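Local structure of naphthalene dioxygenase large subunit (2B1X) at residues F265-E277 with L341-E353. The protein is the large subunit of a Rieske-type ring-hydroxylating dioxygenase, carrying a two-iron, two-sulfur cluster and a separate iron ion. Sequence-based numbering, arbitrary orientation.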
# COMPACT_ATOMS: atom_id res chain seq x y z
N PHE A 265 -15.16 -12.78 -44.81
CA PHE A 265 -15.66 -11.79 -43.88
C PHE A 265 -15.69 -12.37 -42.46
O PHE A 265 -16.65 -12.17 -41.72
CB PHE A 265 -17.05 -11.31 -44.33
CG PHE A 265 -17.09 -10.78 -45.75
CD1 PHE A 265 -17.86 -11.42 -46.72
CD2 PHE A 265 -16.36 -9.65 -46.11
CE1 PHE A 265 -17.92 -10.93 -48.02
CE2 PHE A 265 -16.39 -9.16 -47.40
CZ PHE A 265 -17.18 -9.80 -48.38
N MET A 266 -14.64 -13.12 -42.12
CA MET A 266 -14.45 -13.66 -40.76
C MET A 266 -15.59 -14.59 -40.38
O MET A 266 -15.85 -14.83 -39.19
CB MET A 266 -14.34 -12.54 -39.73
CG MET A 266 -13.15 -11.65 -39.91
SD MET A 266 -12.96 -10.55 -38.52
CE MET A 266 -12.11 -11.71 -37.35
N GLY A 267 -16.30 -15.09 -41.38
CA GLY A 267 -17.49 -15.90 -41.13
C GLY A 267 -18.62 -15.18 -40.41
O GLY A 267 -19.44 -15.82 -39.73
N LEU A 268 -18.71 -13.87 -40.57
CA LEU A 268 -19.84 -13.13 -40.00
C LEU A 268 -21.18 -13.62 -40.53
O LEU A 268 -21.26 -14.17 -41.65
CB LEU A 268 -19.69 -11.64 -40.27
CG LEU A 268 -18.64 -10.94 -39.42
CD1 LEU A 268 -18.37 -9.58 -40.02
CD2 LEU A 268 -19.06 -10.85 -37.94
N PRO A 269 -22.24 -13.44 -39.73
CA PRO A 269 -23.56 -13.90 -40.16
C PRO A 269 -24.01 -13.23 -41.46
O PRO A 269 -23.60 -12.11 -41.81
CB PRO A 269 -24.47 -13.48 -39.00
CG PRO A 269 -23.54 -13.38 -37.81
CD PRO A 269 -22.27 -12.84 -38.39
N GLU A 270 -24.86 -13.95 -42.18
CA GLU A 270 -25.27 -13.59 -43.54
C GLU A 270 -25.90 -12.19 -43.64
O GLU A 270 -25.66 -11.47 -44.61
CB GLU A 270 -26.22 -14.65 -44.08
CG GLU A 270 -25.55 -16.01 -44.26
CD GLU A 270 -25.82 -17.00 -43.12
OE1 GLU A 270 -25.53 -16.68 -41.91
OE2 GLU A 270 -26.32 -18.12 -43.46
N ASN A 271 -26.71 -11.82 -42.65
CA ASN A 271 -27.34 -10.51 -42.69
C ASN A 271 -26.34 -9.38 -42.52
O ASN A 271 -26.50 -8.31 -43.12
CB ASN A 271 -28.53 -10.41 -41.70
CG ASN A 271 -28.11 -10.56 -40.24
OD1 ASN A 271 -27.41 -11.51 -39.87
ND2 ASN A 271 -28.58 -9.65 -39.41
N ILE A 272 -25.30 -9.61 -41.72
CA ILE A 272 -24.25 -8.63 -41.52
C ILE A 272 -23.39 -8.49 -42.78
O ILE A 272 -22.99 -7.39 -43.17
CB ILE A 272 -23.39 -8.96 -40.25
CG1 ILE A 272 -24.28 -9.12 -39.00
CG2 ILE A 272 -22.36 -7.90 -40.02
CD1 ILE A 272 -25.20 -7.94 -38.64
N VAL A 273 -23.11 -9.61 -43.44
CA VAL A 273 -22.34 -9.59 -44.69
C VAL A 273 -23.10 -8.82 -45.78
O VAL A 273 -22.52 -8.01 -46.49
CB VAL A 273 -22.01 -11.00 -45.17
CG1 VAL A 273 -21.41 -10.98 -46.59
CG2 VAL A 273 -21.06 -11.69 -44.21
N GLU A 274 -24.41 -9.05 -45.88
CA GLU A 274 -25.28 -8.28 -46.76
C GLU A 274 -25.08 -6.79 -46.55
O GLU A 274 -24.86 -6.05 -47.51
CB GLU A 274 -26.74 -8.59 -46.43
CG GLU A 274 -27.49 -9.41 -47.45
CD GLU A 274 -29.01 -9.24 -47.30
OE1 GLU A 274 -29.55 -9.56 -46.21
OE2 GLU A 274 -29.66 -8.77 -48.27
N GLU A 275 -25.17 -6.37 -45.28
CA GLU A 275 -25.14 -4.96 -44.93
C GLU A 275 -23.75 -4.37 -45.21
O GLU A 275 -23.63 -3.30 -45.81
CB GLU A 275 -25.62 -4.74 -43.47
CG GLU A 275 -27.10 -5.15 -43.28
CD GLU A 275 -27.62 -4.98 -41.86
OE1 GLU A 275 -26.86 -4.53 -40.96
OE2 GLU A 275 -28.82 -5.27 -41.65
N LEU A 276 -22.69 -5.09 -44.83
CA LEU A 276 -21.33 -4.56 -44.99
C LEU A 276 -20.94 -4.35 -46.48
O LEU A 276 -20.27 -3.39 -46.84
CB LEU A 276 -20.31 -5.41 -44.21
CG LEU A 276 -19.75 -6.72 -44.78
CD1 LEU A 276 -18.66 -6.47 -45.82
CD2 LEU A 276 -19.20 -7.59 -43.64
N GLU A 277 -21.39 -5.25 -47.33
CA GLU A 277 -21.22 -5.09 -48.78
C GLU A 277 -21.88 -3.83 -49.35
O GLU A 277 -21.49 -3.34 -50.41
CB GLU A 277 -21.74 -6.32 -49.51
CG GLU A 277 -20.90 -7.56 -49.28
CD GLU A 277 -21.39 -8.80 -50.01
OE1 GLU A 277 -22.63 -9.07 -50.05
OE2 GLU A 277 -20.51 -9.54 -50.54
N LEU A 341 -17.74 -6.10 -28.07
CA LEU A 341 -18.76 -5.50 -28.92
C LEU A 341 -19.24 -6.48 -29.96
O LEU A 341 -18.49 -7.35 -30.38
CB LEU A 341 -18.25 -4.24 -29.62
CG LEU A 341 -17.87 -3.03 -28.72
CD1 LEU A 341 -16.49 -3.17 -28.23
CD2 LEU A 341 -18.02 -1.72 -29.52
N VAL A 342 -20.49 -6.35 -30.37
CA VAL A 342 -21.05 -7.21 -31.44
C VAL A 342 -22.18 -6.42 -32.13
O VAL A 342 -22.80 -5.53 -31.54
CB VAL A 342 -21.52 -8.59 -30.87
CG1 VAL A 342 -22.73 -8.44 -29.92
CG2 VAL A 342 -21.78 -9.64 -32.00
N GLU A 343 -22.41 -6.75 -33.41
CA GLU A 343 -23.40 -6.04 -34.20
C GLU A 343 -24.76 -6.28 -33.56
O GLU A 343 -25.07 -7.42 -33.22
CB GLU A 343 -23.37 -6.57 -35.65
CG GLU A 343 -22.21 -6.03 -36.49
CD GLU A 343 -20.85 -6.71 -36.25
OE1 GLU A 343 -19.86 -6.21 -36.84
OE2 GLU A 343 -20.73 -7.72 -35.48
N LYS A 344 -25.52 -5.21 -33.35
CA LYS A 344 -26.83 -5.30 -32.69
C LYS A 344 -27.75 -6.33 -33.35
O LYS A 344 -28.52 -7.01 -32.66
CB LYS A 344 -27.55 -3.94 -32.64
CG LYS A 344 -26.92 -2.91 -31.68
CD LYS A 344 -27.65 -1.56 -31.79
CE LYS A 344 -26.89 -0.47 -31.04
NZ LYS A 344 -25.91 0.29 -31.92
N ASP A 345 -27.68 -6.43 -34.68
CA ASP A 345 -28.56 -7.31 -35.45
C ASP A 345 -28.01 -8.71 -35.75
O ASP A 345 -28.64 -9.48 -36.50
CB ASP A 345 -28.98 -6.66 -36.78
CG ASP A 345 -30.08 -5.65 -36.61
OD1 ASP A 345 -30.71 -5.60 -35.52
OD2 ASP A 345 -30.38 -4.84 -37.52
N ALA A 346 -26.84 -9.03 -35.20
CA ALA A 346 -26.36 -10.41 -35.29
C ALA A 346 -27.37 -11.31 -34.57
O ALA A 346 -28.02 -10.88 -33.62
CB ALA A 346 -24.99 -10.55 -34.69
N PRO A 347 -27.56 -12.53 -35.06
CA PRO A 347 -28.48 -13.47 -34.41
C PRO A 347 -27.93 -13.79 -33.03
O PRO A 347 -26.71 -13.74 -32.86
CB PRO A 347 -28.42 -14.72 -35.30
CG PRO A 347 -27.75 -14.29 -36.58
CD PRO A 347 -26.90 -13.11 -36.24
N ASP A 348 -28.81 -14.12 -32.08
CA ASP A 348 -28.42 -14.34 -30.68
C ASP A 348 -27.42 -15.48 -30.51
O ASP A 348 -26.55 -15.41 -29.65
CB ASP A 348 -29.64 -14.62 -29.82
CG ASP A 348 -30.41 -13.38 -29.49
OD1 ASP A 348 -31.48 -13.48 -28.85
OD2 ASP A 348 -30.01 -12.23 -29.83
N TRP A 349 -27.54 -16.51 -31.33
CA TRP A 349 -26.60 -17.62 -31.27
C TRP A 349 -25.18 -17.09 -31.51
O TRP A 349 -24.24 -17.49 -30.80
CB TRP A 349 -26.99 -18.76 -32.24
CG TRP A 349 -26.83 -18.46 -33.71
CD1 TRP A 349 -27.82 -18.08 -34.57
CD2 TRP A 349 -25.63 -18.52 -34.49
NE1 TRP A 349 -27.31 -17.91 -35.84
CE2 TRP A 349 -25.97 -18.16 -35.81
CE3 TRP A 349 -24.30 -18.84 -34.20
CZ2 TRP A 349 -25.02 -18.12 -36.85
CZ3 TRP A 349 -23.36 -18.79 -35.22
CH2 TRP A 349 -23.73 -18.43 -36.53
N PHE A 350 -25.02 -16.19 -32.49
CA PHE A 350 -23.70 -15.64 -32.81
C PHE A 350 -23.15 -14.73 -31.71
O PHE A 350 -21.95 -14.77 -31.42
CB PHE A 350 -23.72 -14.90 -34.14
CG PHE A 350 -22.39 -14.36 -34.54
CD1 PHE A 350 -22.00 -13.06 -34.16
CD2 PHE A 350 -21.51 -15.14 -35.28
CE1 PHE A 350 -20.77 -12.56 -34.54
CE2 PHE A 350 -20.26 -14.64 -35.65
CZ PHE A 350 -19.91 -13.34 -35.28
N LYS A 351 -24.03 -13.93 -31.10
CA LYS A 351 -23.62 -13.05 -29.99
C LYS A 351 -23.01 -13.85 -28.83
O LYS A 351 -21.93 -13.53 -28.33
CB LYS A 351 -24.81 -12.22 -29.48
CG LYS A 351 -25.29 -11.15 -30.47
CD LYS A 351 -26.33 -10.20 -29.82
CE LYS A 351 -27.07 -9.35 -30.85
NZ LYS A 351 -27.96 -8.35 -30.22
N ASP A 352 -23.68 -14.94 -28.45
CA ASP A 352 -23.18 -15.83 -27.41
C ASP A 352 -21.86 -16.51 -27.79
O ASP A 352 -20.91 -16.55 -27.00
CB ASP A 352 -24.22 -16.91 -27.08
CG ASP A 352 -23.85 -17.68 -25.82
OD1 ASP A 352 -23.62 -17.04 -24.76
OD2 ASP A 352 -23.73 -18.92 -25.78
N GLU A 353 -21.80 -17.05 -29.00
CA GLU A 353 -20.57 -17.68 -29.49
C GLU A 353 -19.41 -16.72 -29.56
O GLU A 353 -18.28 -17.08 -29.21
CB GLU A 353 -20.79 -18.31 -30.88
CG GLU A 353 -21.55 -19.62 -30.89
CD GLU A 353 -21.00 -20.66 -29.91
OE1 GLU A 353 -19.76 -20.80 -29.79
OE2 GLU A 353 -21.82 -21.34 -29.24
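Asn271 ND2 donates to the backbone O of Asp345 over 2.9 Å, the one hydrogen bond between 265-277 and 341-353. The contact belongs to the catalytic domain of the ring-hydroxylating alpha subunit, at the strand-turn-helix link where strand 333-343 of the large antiparallel sheet leads into helix 348-361. With an N-H...O angle of 158° the bond is fairly straight; the acceptor lies close to the amide plane of Asn271, whereas ND2 stands above the carbonyl plane of Asp345, 51° out of it. Asn271 CG sits between its backbone N and carbonyl carbon, a rotation that swings the amide toward the turn, where ND2 meets Asp345 O and OD1 lies beside Pro347 CD.

A type I turn from Glu343 to Ala346 makes the change of direction and faces the first turn of helix 270-279. Pro269 and Pro347 occupy the N-cap positions of the two helices, and their rings touch, Pro269 CB lying 3.7 Å from Pro347 CD.

Pro269 also covers one face of the Phe350 ring. Its CG is 3.8 Å from the ring centroid and 20° off the normal, which identifies a CH-pi contact. Phe350 CG is anti to its own backbone N, which carries the ring there, and Val342 CG2 meets the ring edge in plane. Leu268 CD2 approaches Phe350 CZ obliquely at 3.7 Å, while Phe288 of helix 282-288 packs on Leu268.

Beside the turn, Ile272 CD1 reaches Glu343 CB at 3.8 Å, so the aliphatic base of the glutamate joins the apolar packing. Its carboxylate is engaged by a salt bridge from OE1 to Arg183. Glu275 OE1 accepts from the backbone N of Asp185, and Glu275 OE2 lies 4.4 Å from Asp345 OD2, two like charges that approach without touching. Within 341-353, Lys351 NZ donates to the turn carbonyl Lys344 O at 2.8 Å.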